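Local coordinates for probable hydrolase (Pseudomonas aeruginosa, PDB 3OM8), which is probably a hydrolase of the alpha/beta hydrolase fold, perhaps with 3-oxoadipate enol-lactonase activity, which would open a lactone ring with water, at residues Leu30-Ser35 and Pro48-His53; Arg52-Leu57 and Ala259-Leu264; Leu110-Pro115 and Thr198-Gln203; Thr126-Gly131 and Glu228-Ser233. One frame throughout, in Å; residues are numbered along the deposited sequence.

Interaction 1: Leu30-Ser35 and Pro48-His53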
loop_
_atom_site.group_PDB
_atom_site.type_symbol
_atom_site.label_atom_id
_atom_site.label_comp_id
_atom_site.label_asym_id
_atom_site.label_seq_id
_atom_site.Cartn_x
_atom_site.Cartn_y
_atom_site.Cartn_z
ATOM N N LEU B 30 15.845 -19.793 3.831
ATOM C CA LEU B 30 15.474 -18.385 3.934
ATOM C C LEU B 30 16.470 -17.653 4.833
ATOM O O LEU B 30 16.607 -17.987 6.014
ATOM C CB LEU B 30 14.060 -18.238 4.496
ATOM C CG LEU B 30 13.680 -16.813 4.905
ATOM C CD1 LEU B 30 13.755 -15.865 3.714
ATOM C CD2 LEU B 30 12.305 -16.776 5.525
ATOM N N ALA B 31 17.166 -16.665 4.271
ATOM C CA ALA B 31 18.150 -15.879 5.018
ATOM C C ALA B 31 17.568 -14.550 5.481
ATOM O O ALA B 31 16.933 -13.838 4.706
ATOM C CB ALA B 31 19.407 -15.649 4.184
ATOM N N LEU B 32 17.784 -14.230 6.753
ATOM C CA LEU B 32 17.326 -12.974 7.339
ATOM C C LEU B 32 18.513 -12.059 7.610
ATOM O O LEU B 32 19.551 -12.516 8.084
ATOM C CB LEU B 32 16.586 -13.245 8.649
ATOM C CG LEU B 32 15.481 -14.299 8.513
ATOM C CD1 LEU B 32 14.671 -14.407 9.791
ATOM C CD2 LEU B 32 14.600 -13.940 7.353
ATOM N N SER B 33 18.361 -10.771 7.312
ATOM C CA SER B 33 19.397 -9.788 7.614
ATOM C C SER B 33 18.816 -8.645 8.451
ATOM O O SER B 33 17.736 -8.136 8.142
ATOM C CB SER B 33 20.040 -9.263 6.329
ATOM O OG SER B 33 21.029 -8.300 6.613
ATOM N N ASN B 34 19.540 -8.251 9.499
ATOM C CA ASN B 34 18.984 -7.423 10.569
ATOM C C ASN B 34 19.038 -5.915 10.330
ATOM O O ASN B 34 19.687 -5.443 9.406
ATOM C CB ASN B 34 19.676 -7.732 11.900
ATOM C CG ASN B 34 19.912 -9.214 12.112
ATOM O OD1 ASN B 34 19.059 -10.037 11.815
ATOM N ND2 ASN B 34 21.078 -9.557 12.645
ATOM N N SER B 35 18.345 -5.163 11.180
ATOM C CA SER B 35 18.478 -3.714 11.202
ATOM C C SER B 35 19.832 -3.358 11.808
ATOM O O SER B 35 20.427 -4.148 12.546
ATOM C CB SER B 35 17.382 -3.093 12.066
ATOM O OG SER B 35 17.633 -1.718 12.338
ATOM N N PRO B 48 8.933 -19.563 14.833
ATOM C CA PRO B 48 7.980 -20.680 14.744
ATOM C C PRO B 48 7.232 -20.715 13.407
ATOM O O PRO B 48 7.207 -21.764 12.759
ATOM C CB PRO B 48 7.026 -20.417 15.909
ATOM C CG PRO B 48 7.921 -19.698 16.927
ATOM C CD PRO B 48 8.793 -18.803 16.091
ATOM N N ALA B 49 6.657 -19.592 12.989
ATOM C CA ALA B 49 5.944 -19.555 11.714
ATOM C C ALA B 49 6.885 -19.733 10.517
ATOM O O ALA B 49 6.553 -20.422 9.550
ATOM C CB ALA B 49 5.135 -18.270 11.574
ATOM N N LEU B 50 8.059 -19.119 10.575
ATOM C CA LEU B 50 8.986 -19.204 9.452
ATOM C C LEU B 50 9.533 -20.614 9.257
ATOM O O LEU B 50 9.642 -21.089 8.129
ATOM C CB LEU B 50 10.134 -18.201 9.602
ATOM C CG LEU B 50 9.764 -16.733 9.399
ATOM C CD1 LEU B 50 10.982 -15.866 9.524
ATOM C CD2 LEU B 50 9.123 -16.542 8.033
ATOM N N THR B 51 9.863 -21.285 10.357
ATOM C CA THR B 51 10.534 -22.583 10.284
ATOM C C THR B 51 9.582 -23.716 9.971
ATOM O O THR B 51 10.013 -24.855 9.785
ATOM C CB THR B 51 11.296 -22.943 11.586
ATOM O OG1 THR B 51 10.384 -23.008 12.691
ATOM C CG2 THR B 51 12.413 -21.921 11.874
ATOM N N ARG B 52 8.289 -23.407 9.932
ATOM C CA ARG B 52 7.289 -24.388 9.502
ATOM C C ARG B 52 7.515 -24.752 8.047
ATOM O O ARG B 52 7.256 -25.873 7.642
ATOM C CB ARG B 52 5.868 -23.850 9.678
ATOM C CG ARG B 52 5.247 -24.139 11.036
ATOM C CD ARG B 52 3.718 -23.967 11.007
ATOM N NE ARG B 52 3.264 -23.009 12.016
ATOM C CZ ARG B 52 2.948 -21.736 11.771
ATOM N NH1 ARG B 52 2.557 -20.952 12.769
ATOM N NH2 ARG B 52 3.016 -21.244 10.534
ATOM N N HIS B 53 8.025 -23.796 7.276
ATOM C CA HIS B 53 8.176 -23.952 5.833
ATOM C C HIS B 53 9.627 -23.833 5.325
ATOM O O HIS B 53 9.973 -24.379 4.275
ATOM C CB HIS B 53 7.301 -22.920 5.140
ATOM C CG HIS B 53 5.889 -22.903 5.643
ATOM N ND1 HIS B 53 4.883 -23.652 5.067
ATOM C CD2 HIS B 53 5.318 -22.234 6.673
ATOM C CE1 HIS B 53 3.753 -23.439 5.717
ATOM N NE2 HIS B 53 3.989 -22.583 6.695
#

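Interaction 2: Arg52-Leu57 and Ala259-Leu264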
loop_
_atom_site.group_PDB
_atom_site.type_symbol
_atom_site.label_atom_id
_atom_site.label_comp_id
_atom_site.label_asym_id
_atom_site.label_seq_id
_atom_site.Cartn_x
_atom_site.Cartn_y
_atom_site.Cartn_z
ATOM N N ARG B 52 8.289 -23.407 9.932
ATOM C CA ARG B 52 7.289 -24.388 9.502
ATOM C C ARG B 52 7.515 -24.752 8.047
ATOM O O ARG B 52 7.256 -25.873 7.642
ATOM C CB ARG B 52 5.868 -23.850 9.678
ATOM C CG ARG B 52 5.247 -24.139 11.036
ATOM C CD ARG B 52 3.718 -23.967 11.007
ATOM N NE ARG B 52 3.264 -23.009 12.016
ATOM C CZ ARG B 52 2.948 -21.736 11.771
ATOM N NH1 ARG B 52 2.557 -20.952 12.769
ATOM N NH2 ARG B 52 3.016 -21.244 10.534
ATOM N N HIS B 53 8.025 -23.796 7.276
ATOM C CA HIS B 53 8.176 -23.952 5.833
ATOM C C HIS B 53 9.627 -23.833 5.325
ATOM O O HIS B 53 9.973 -24.379 4.275
ATOM C CB HIS B 53 7.301 -22.920 5.140
ATOM C CG HIS B 53 5.889 -22.903 5.643
ATOM N ND1 HIS B 53 4.883 -23.652 5.067
ATOM C CD2 HIS B 53 5.318 -22.234 6.673
ATOM C CE1 HIS B 53 3.753 -23.439 5.717
ATOM N NE2 HIS B 53 3.989 -22.583 6.695
ATOM N N PHE B 54 10.477 -23.126 6.060
ATOM C CA PHE B 54 11.830 -22.873 5.567
ATOM C C PHE B 54 12.906 -23.182 6.590
ATOM O O PHE B 54 12.650 -23.164 7.792
ATOM C CB PHE B 54 11.970 -21.414 5.126
ATOM C CG PHE B 54 10.933 -20.979 4.134
ATOM C CD1 PHE B 54 11.082 -21.263 2.786
ATOM C CD2 PHE B 54 9.802 -20.288 4.550
ATOM C CE1 PHE B 54 10.118 -20.876 1.865
ATOM C CE2 PHE B 54 8.835 -19.891 3.639
ATOM C CZ PHE B 54 8.991 -20.186 2.293
ATOM N N ARG B 55 14.097 -23.505 6.095
ATOM C CA ARG B 55 15.286 -23.506 6.927
ATOM C C ARG B 55 15.724 -22.058 7.023
ATOM O O ARG B 55 16.003 -21.422 6.006
ATOM C CB ARG B 55 16.389 -24.332 6.278
ATOM C CG ARG B 55 17.513 -24.709 7.213
ATOM C CD ARG B 55 18.606 -25.405 6.450
ATOM N NE ARG B 55 19.539 -26.085 7.341
ATOM C CZ ARG B 55 20.726 -26.537 6.958
ATOM N NH1 ARG B 55 21.514 -27.152 7.827
ATOM N NH2 ARG B 55 21.120 -26.367 5.702
ATOM N N VAL B 56 15.763 -21.530 8.242
ATOM C CA VAL B 56 16.073 -20.113 8.439
ATOM C C VAL B 56 17.532 -19.850 8.833
ATOM O O VAL B 56 17.987 -20.261 9.904
ATOM C CB VAL B 56 15.126 -19.478 9.477
ATOM C CG1 VAL B 56 15.466 -18.009 9.698
ATOM C CG2 VAL B 56 13.687 -19.626 9.021
ATOM N N LEU B 57 18.259 -19.170 7.952
ATOM C CA LEU B 57 19.611 -18.712 8.252
ATOM C C LEU B 57 19.554 -17.312 8.834
ATOM O O LEU B 57 19.038 -16.400 8.191
ATOM C CB LEU B 57 20.471 -18.686 6.989
ATOM C CG LEU B 57 21.810 -17.938 7.118
ATOM C CD1 LEU B 57 22.793 -18.751 7.933
ATOM C CD2 LEU B 57 22.389 -17.647 5.746
ATOM N N ALA B 259 2.268 -11.826 5.346
ATOM C CA ALA B 259 2.721 -11.194 4.115
ATOM C C ALA B 259 3.914 -11.927 3.537
ATOM O O ALA B 259 3.952 -12.206 2.337
ATOM C CB ALA B 259 3.075 -9.745 4.365
ATOM N N VAL B 260 4.886 -12.233 4.395
ATOM C CA VAL B 260 6.106 -12.932 3.973
ATOM C C VAL B 260 5.809 -14.353 3.487
ATOM O O VAL B 260 6.198 -14.733 2.386
ATOM C CB VAL B 260 7.168 -12.999 5.129
ATOM C CG1 VAL B 260 8.285 -13.957 4.787
ATOM C CG2 VAL B 260 7.719 -11.613 5.436
ATOM N N LEU B 261 5.122 -15.131 4.319
ATOM C CA LEU B 261 4.845 -16.534 4.020
ATOM C C LEU B 261 4.008 -16.730 2.753
ATOM O O LEU B 261 4.227 -17.677 1.989
ATOM C CB LEU B 261 4.178 -17.217 5.223
ATOM C CG LEU B 261 5.175 -17.467 6.359
ATOM C CD1 LEU B 261 4.518 -18.075 7.593
ATOM C CD2 LEU B 261 6.302 -18.361 5.867
ATOM N N SER B 262 3.056 -15.834 2.521
ATOM C CA SER B 262 2.181 -15.974 1.361
ATOM C C SER B 262 2.968 -15.666 0.101
ATOM O O SER B 262 2.803 -16.333 -0.931
ATOM C CB SER B 262 0.972 -15.049 1.476
ATOM O OG SER B 262 0.143 -15.455 2.550
ATOM N N PHE B 263 3.827 -14.652 0.201
ATOM C CA PHE B 263 4.691 -14.261 -0.901
ATOM C C PHE B 263 5.674 -15.372 -1.273
ATOM O O PHE B 263 5.921 -15.622 -2.450
ATOM C CB PHE B 263 5.459 -12.980 -0.551
ATOM C CG PHE B 263 6.502 -12.610 -1.563
ATOM C CD1 PHE B 263 6.137 -12.193 -2.836
ATOM C CD2 PHE B 263 7.848 -12.681 -1.246
ATOM C CE1 PHE B 263 7.097 -11.850 -3.777
ATOM C CE2 PHE B 263 8.822 -12.330 -2.176
ATOM C CZ PHE B 263 8.452 -11.917 -3.440
ATOM N N LEU B 264 6.228 -16.041 -0.270
ATOM C CA LEU B 264 7.282 -17.031 -0.510
ATOM C C LEU B 264 6.735 -18.405 -0.900
ATOM O O LEU B 264 7.491 -19.312 -1.254
ATOM C CB LEU B 264 8.195 -17.153 0.712
ATOM C CG LEU B 264 9.057 -15.927 1.032
ATOM C CD1 LEU B 264 9.848 -16.177 2.300
ATOM C CD2 LEU B 264 9.993 -15.588 -0.128
#

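Interaction 3: Leu110-Pro115 and Thr198-Gln203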
loop_
_atom_site.group_PDB
_atom_site.type_symbol
_atom_site.label_atom_id
_atom_site.label_comp_id
_atom_site.label_asym_id
_atom_site.label_seq_id
_atom_site.Cartn_x
_atom_site.Cartn_y
_atom_site.Cartn_z
ATOM N N LEU B 110 22.398 -7.524 -3.130
ATOM C CA LEU B 110 22.508 -8.907 -3.573
ATOM C C LEU B 110 21.723 -9.127 -4.873
ATOM O O LEU B 110 22.186 -9.822 -5.778
ATOM C CB LEU B 110 22.034 -9.866 -2.486
ATOM C CG LEU B 110 22.907 -9.871 -1.238
ATOM C CD1 LEU B 110 22.186 -10.502 -0.054
ATOM C CD2 LEU B 110 24.215 -10.590 -1.529
ATOM N N ALA B 111 20.546 -8.518 -4.974
ATOM C CA ALA B 111 19.718 -8.692 -6.163
ATOM C C ALA B 111 20.391 -8.052 -7.366
ATOM O O ALA B 111 20.233 -8.510 -8.494
ATOM C CB ALA B 111 18.337 -8.099 -5.950
ATOM N N LEU B 112 21.153 -6.994 -7.122
ATOM C CA LEU B 112 21.843 -6.305 -8.207
ATOM C C LEU B 112 23.146 -6.988 -8.615
ATOM O O LEU B 112 23.481 -7.033 -9.796
ATOM C CB LEU B 112 22.109 -4.844 -7.833
ATOM C CG LEU B 112 20.888 -3.923 -7.851
ATOM C CD1 LEU B 112 21.191 -2.619 -7.140
ATOM C CD2 LEU B 112 20.441 -3.667 -9.282
ATOM N N HIS B 113 23.868 -7.540 -7.649
ATOM C CA HIS B 113 25.234 -7.983 -7.911
ATOM C C HIS B 113 25.426 -9.493 -7.867
ATOM O O HIS B 113 26.391 -10.020 -8.430
ATOM C CB HIS B 113 26.216 -7.262 -6.976
ATOM C CG HIS B 113 26.252 -5.783 -7.186
ATOM N ND1 HIS B 113 25.562 -4.900 -6.385
ATOM C CD2 HIS B 113 26.861 -5.034 -8.134
ATOM C CE1 HIS B 113 25.756 -3.668 -6.821
ATOM N NE2 HIS B 113 26.543 -3.721 -7.881
ATOM N N ALA B 114 24.505 -10.186 -7.208
ATOM C CA ALA B 114 24.556 -11.641 -7.148
ATOM C C ALA B 114 23.160 -12.277 -7.290
ATOM O O ALA B 114 22.771 -13.132 -6.487
ATOM C CB ALA B 114 25.226 -12.084 -5.864
ATOM N N PRO B 115 22.411 -11.868 -8.329
ATOM C CA PRO B 115 21.013 -12.288 -8.482
ATOM C C PRO B 115 20.885 -13.806 -8.495
ATOM O O PRO B 115 19.930 -14.345 -7.943
ATOM C CB PRO B 115 20.612 -11.714 -9.848
ATOM C CG PRO B 115 21.893 -11.417 -10.549
ATOM C CD PRO B 115 22.881 -11.074 -9.477
ATOM N N THR B 198 25.210 5.030 -0.209
ATOM C CA THR B 198 24.247 4.273 -0.992
ATOM C C THR B 198 23.204 5.114 -1.723
ATOM O O THR B 198 22.460 5.874 -1.101
ATOM C CB THR B 198 23.512 3.267 -0.106
ATOM O OG1 THR B 198 24.442 2.278 0.347
ATOM C CG2 THR B 198 22.386 2.598 -0.886
ATOM N N ASP B 199 23.155 4.969 -3.044
ATOM C CA ASP B 199 22.001 5.427 -3.817
ATOM C C ASP B 199 21.668 4.433 -4.936
ATOM O O ASP B 199 22.242 4.495 -6.018
ATOM C CB ASP B 199 22.220 6.828 -4.393
ATOM C CG ASP B 199 20.956 7.389 -5.045
ATOM O OD1 ASP B 199 19.916 6.703 -5.020
ATOM O OD2 ASP B 199 20.992 8.517 -5.574
ATOM N N LEU B 200 20.736 3.521 -4.673
ATOM C CA LEU B 200 20.408 2.479 -5.640
ATOM C C LEU B 200 19.257 2.848 -6.582
ATOM O O LEU B 200 18.950 2.097 -7.502
ATOM C CB LEU B 200 20.110 1.156 -4.921
ATOM C CG LEU B 200 21.245 0.686 -4.014
ATOM C CD1 LEU B 200 20.924 -0.646 -3.370
ATOM C CD2 LEU B 200 22.557 0.602 -4.812
ATOM N N ARG B 201 18.636 4.003 -6.361
ATOM C CA ARG B 201 17.400 4.365 -7.070
ATOM C C ARG B 201 17.441 4.114 -8.587
ATOM O O ARG B 201 16.544 3.493 -9.142
ATOM C CB ARG B 201 17.000 5.817 -6.774
ATOM C CG ARG B 201 16.613 6.096 -5.315
ATOM C CD ARG B 201 16.393 7.590 -5.065
ATOM N NE ARG B 201 17.629 8.350 -5.239
ATOM C CZ ARG B 201 17.697 9.678 -5.284
ATOM N NH1 ARG B 201 16.593 10.409 -5.173
ATOM N NH2 ARG B 201 18.874 10.280 -5.447
ATOM N N ALA B 202 18.491 4.578 -9.248
ATOM C CA ALA B 202 18.584 4.473 -10.701
ATOM C C ALA B 202 18.889 3.053 -11.190
ATOM O O ALA B 202 18.852 2.780 -12.392
ATOM C CB ALA B 202 19.634 5.452 -11.228
ATOM N N GLN B 203 19.185 2.154 -10.257
ATOM C CA GLN B 203 19.603 0.803 -10.601
ATOM C C GLN B 203 18.500 -0.222 -10.368
ATOM O O GLN B 203 18.561 -1.333 -10.898
ATOM C CB GLN B 203 20.823 0.403 -9.774
ATOM C CG GLN B 203 22.044 1.301 -9.966
ATOM C CD GLN B 203 23.120 1.044 -8.929
ATOM O OE1 GLN B 203 23.442 1.918 -8.125
ATOM N NE2 GLN B 203 23.680 -0.161 -8.939
#

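Interaction 4: Thr126-Gly131 and Glu228-Ser233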
loop_
_atom_site.group_PDB
_atom_site.type_symbol
_atom_site.label_atom_id
_atom_site.label_comp_id
_atom_site.label_asym_id
_atom_site.label_seq_id
_atom_site.Cartn_x
_atom_site.Cartn_y
_atom_site.Cartn_z
ATOM N N THR B 126 12.707 -0.395 4.498
ATOM C CA THR B 126 14.010 -0.120 3.934
ATOM C C THR B 126 13.928 0.985 2.895
ATOM O O THR B 126 12.894 1.641 2.739
ATOM C CB THR B 126 14.640 -1.379 3.312
ATOM O OG1 THR B 126 16.024 -1.128 3.024
ATOM C CG2 THR B 126 13.914 -1.764 2.028
ATOM N N SER B 127 15.028 1.181 2.180
ATOM C CA SER B 127 15.133 2.294 1.261
ATOM C C SER B 127 16.260 2.066 0.271
ATOM O O SER B 127 17.174 1.282 0.525
ATOM C CB SER B 127 15.365 3.582 2.049
ATOM O OG SER B 127 15.818 4.620 1.206
ATOM N N ALA B 128 16.184 2.753 -0.862
ATOM C CA ALA B 128 17.237 2.700 -1.864
ATOM C C ALA B 128 18.155 3.915 -1.762
ATOM O O ALA B 128 19.169 3.989 -2.450
ATOM C CB ALA B 128 16.641 2.612 -3.251
ATOM N N TRP B 129 17.795 4.868 -0.909
ATOM C CA TRP B 129 18.586 6.087 -0.772
ATOM C C TRP B 129 18.155 6.894 0.438
ATOM O O TRP B 129 17.028 7.381 0.499
ATOM C CB TRP B 129 18.501 6.946 -2.033
ATOM C CG TRP B 129 19.111 8.318 -1.881
ATOM C CD1 TRP B 129 20.443 8.628 -1.851
ATOM C CD2 TRP B 129 18.405 9.560 -1.748
ATOM N NE1 TRP B 129 20.604 9.986 -1.710
ATOM C CE2 TRP B 129 19.370 10.580 -1.645
ATOM C CE3 TRP B 129 17.050 9.908 -1.711
ATOM C CZ2 TRP B 129 19.023 11.925 -1.502
ATOM C CZ3 TRP B 129 16.706 11.242 -1.572
ATOM C CH2 TRP B 129 17.690 12.233 -1.466
ATOM N N LEU B 130 19.071 7.036 1.394
ATOM C CA LEU B 130 18.773 7.706 2.652
ATOM C C LEU B 130 19.522 9.032 2.826
ATOM O O LEU B 130 19.676 9.517 3.944
ATOM C CB LEU B 130 19.043 6.757 3.826
ATOM C CG LEU B 130 18.098 5.548 3.870
ATOM C CD1 LEU B 130 18.548 4.507 4.884
ATOM C CD2 LEU B 130 16.694 6.008 4.188
ATOM N N GLY B 131 19.975 9.616 1.716
ATOM C CA GLY B 131 20.633 10.914 1.734
ATOM C C GLY B 131 19.707 12.025 2.199
ATOM O O GLY B 131 18.530 11.773 2.482
ATOM N N GLU B 228 7.717 2.634 -1.322
ATOM C CA GLU B 228 6.825 2.760 -2.482
ATOM C C GLU B 228 7.663 2.983 -3.726
ATOM O O GLU B 228 7.360 2.438 -4.781
ATOM C CB GLU B 228 5.831 3.907 -2.318
ATOM C CG GLU B 228 4.888 3.732 -1.149
ATOM C CD GLU B 228 4.085 4.983 -0.852
ATOM O OE1 GLU B 228 3.254 4.947 0.082
ATOM O OE2 GLU B 228 4.282 6.002 -1.547
ATOM N N LEU B 229 8.721 3.781 -3.592
ATOM C CA LEU B 229 9.591 4.067 -4.724
ATOM C C LEU B 229 10.274 2.791 -5.193
ATOM O O LEU B 229 10.474 2.594 -6.385
ATOM C CB LEU B 229 10.642 5.116 -4.361
ATOM C CG LEU B 229 11.690 5.382 -5.449
ATOM C CD1 LEU B 229 10.996 5.890 -6.713
ATOM C CD2 LEU B 229 12.785 6.367 -4.988
ATOM N N ILE B 230 10.639 1.930 -4.247
ATOM C CA ILE B 230 11.238 0.645 -4.582
ATOM C C ILE B 230 10.252 -0.268 -5.317
ATOM O O ILE B 230 10.571 -0.797 -6.381
ATOM C CB ILE B 230 11.752 -0.086 -3.337
ATOM C CG1 ILE B 230 12.967 0.645 -2.745
ATOM C CG2 ILE B 230 12.124 -1.515 -3.691
ATOM C CD1 ILE B 230 13.420 0.087 -1.419
ATOM N N ALA B 231 9.065 -0.463 -4.737
ATOM C CA ALA B 231 8.040 -1.304 -5.349
ATOM C C ALA B 231 7.727 -0.801 -6.751
ATOM O O ALA B 231 7.657 -1.584 -7.692
ATOM C CB ALA B 231 6.763 -1.346 -4.487
ATOM N N ALA B 232 7.566 0.514 -6.880
ATOM C CA ALA B 232 7.235 1.143 -8.158
ATOM C C ALA B 232 8.337 0.993 -9.204
ATOM O O ALA B 232 8.095 1.156 -10.400
ATOM C CB ALA B 232 6.919 2.614 -7.947
ATOM N N SER B 233 9.540 0.670 -8.760
ATOM C CA SER B 233 10.696 0.677 -9.649
ATOM C C SER B 233 11.068 -0.715 -10.144
ATOM O O SER B 233 11.664 -0.862 -11.206
ATOM C CB SER B 233 11.906 1.323 -8.954
ATOM O OG SER B 233 11.674 2.692 -8.671
#

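Interaction 1: Leu30-Ser35 and Pro48-His53
The carbonyl oxygen of Leu50 accepts the amide N of His53 at 3.3 Å, and the side chain of the same Leu50 reaches Leu30 and Leu32 of strand 29-33. With CG anti to its carbonyl carbon (chi1 -72°), Leu50 points its forked end at the strand and gives one methyl to each partner. Its CD1 meets Leu32 CD1 tip to tip at 4.0 Å. Its CD2 lies 4.1 Å from Leu30 CD2, where the two side chains run roughly perpendicular. Leu30 and Leu32, two residues apart on an extended strand, emerge from the same face of the sheet, so both can meet the one leucine side chain. On the helix side, the Arg52 guanidinium folds back with one face over Ala49 CA, and Ala49 O lies at the edge of the His53 ring, in its plane. Val56 of the adjacent strand 55-59 touches Leu32 and Leu50, while Leu98 backs Leu32. The contact thus lies inside the beta-alpha-beta unit formed by strand 29-33, helix 47-51 and strand 55-59. It buries a modest 99 Å² across the two segments; with methyl groups alone meeting, it probably rests on shape and exclusion of water rather than on directional bonds.

Interaction 2: Arg52-Leu57 and Ala259-Leu264
Phe54 and Leu261 each carry CG anti to the carbonyl carbon (chi1 -54° and -73°), which sends the aromatic ring toward helix 253-264 and the leucine fork back toward the chain entering strand 55-59. The two side chains overlap alongside, each pointing toward the other's backbone. Leu261 CD2 arrives at the edge of the Phe54 ring, near its plane, 3.7 Å from CE2. The same methyl lies 4.1 Å from His53 CD2, with the leucine set crosswise to the histidine; one methyl group is thus shared by two neighbouring rings. One helical turn further on, Leu264 takes up the far end of the phenyl group: its CB is 3.5 Å from Phe54 CZ and its CD1 is 4.1 Å from Phe54 CE2. The backbone oxygen of Leu264 also lies at the ring edge, in plane, 3.9 Å from Phe54 CZ, a placement that would suit the slightly positive C-H rim. Beyond this pair of segments, Leu261 also packs on Ala49 and Leu50 of helix 47-51, and Phe54 on Leu30 of the neighbouring strand. Elsewhere on the helix, Ala259 and Ser262 pack on Pro243 and Tyr218 of a second subunit. A C-terminal helix laid against the sheet beside the helix of an early beta-alpha-beta unit is a characteristic element of the alpha/beta hydrolase fold.

Interaction 3: Leu110-Pro115 and Thr198-Gln203
Leu112, near the end of helix 102-113, pushes its forked end against Gln203 and Leu200. Its CD2 comes to 3.4 Å from the backbone oxygen Gln203 O, while CD1 touches the Gln203 side chain at both ends, 3.9 Å from NE2 and 4.0 Å from CB. The glutamine side chain, extended beyond CG, lies across the leucine methyl. Leu200 CD2 adds a looser apolar contact to Leu112 CD1, at 4.2 Å. In the next shell, Gln203 N bonds to Leu200 O at 2.8 Å, closing a turn from which both side chains face Leu112. Asp199 and Arg201 are joined by a salt bridge beside it. Arg201 grips the carboxylate side-on, NE to Asp199 OD1 and NH2 to Asp199 OD2, both at 2.8 Å and nearly within the guanidinium plane. Asp199 OD1 also accepts the backbone N of Arg201 from the other face of the carboxylate, making an Asx turn; the arginine's charge, with the extra amide donor, would favour the ionised carboxylate. A bound MES molecule, probably from crystallisation, is hydrogen-bonded to Asp199 N and lies about 3 Å from the Gln203 side chain. Further out, Arg201 makes a cation-pi contact with Trp129, and Leu200 bonds through its backbone to Ala128. The contact ties the end of helix 102-113, whose Ala111 packs on Leu121 of strand 118-124, to the loop between helix 185-196 and strand 211-216.

Interaction 4: Thr126-Gly131 and Glu228-Ser233
The loop that leaves strand 118-124 lays Thr126, Ser127 and Ala128 against Ile230 of helix 224-233. Ile230 does nearly all the touching from the helix. With CG1 anti to its carbonyl carbon (chi1 -69°) and the chain extended beyond, CD1 is carried into the loop, 3.9 Å from Thr126 CG2, 3.9 Å from Ser127 C and 3.9 Å from Ala128 N. It therefore rests against the peptide group between Ser127 and Ala128 as well as on a methyl. Ala128 CB meets the stem of the isoleucine, 4.2 Å from Ile230 CG1. Thr126 divides its branches between two tasks: CG2 faces Ile230, while OG1 is hydrogen-bonded to Ser101 O. The Ser127 hydroxyl appears to form an ST turn with Trp129 N, though its position is less certain. Gln108 of helix 102-113 holds Ser127 O and also packs on Ile230. Ser233 OG donates back to Leu229 O, four residues earlier, at 2.6 Å. Trp129 also packs on Tyr218 of a third subunit. Ser101 lies on a probable nucleophile elbow, so the loop passes beside the presumed Ser-His-Asp site; a loop leading from a central strand into inserted helices, as this one does, is characteristic of alpha/beta hydrolases with a helical cap.

The four contacts form two clusters. Interactions 1 and 2 have centres 6 Å apart and share Arg52 and His53; their strands are paired, with Leu30 N 2.7 Å from Arg55 O and Leu30 O 2.8 Å from Leu57 N. Interactions 3 and 4, centres 11 Å apart, are joined by Leu200 N and Ala128 O at 2.8 Å. The centres of interactions 1 and 2 lie 22 to 23 Å from those of interactions 3 and 4. Along the chain, interactions 3 and 4 cross, both nested inside the loop closed by interaction 2. Thr126 of interaction 4 adjoins the presumed elbow and triad; Leu32 of interaction 1 lies near that elbow without touching it. The MES sits beside interaction 3.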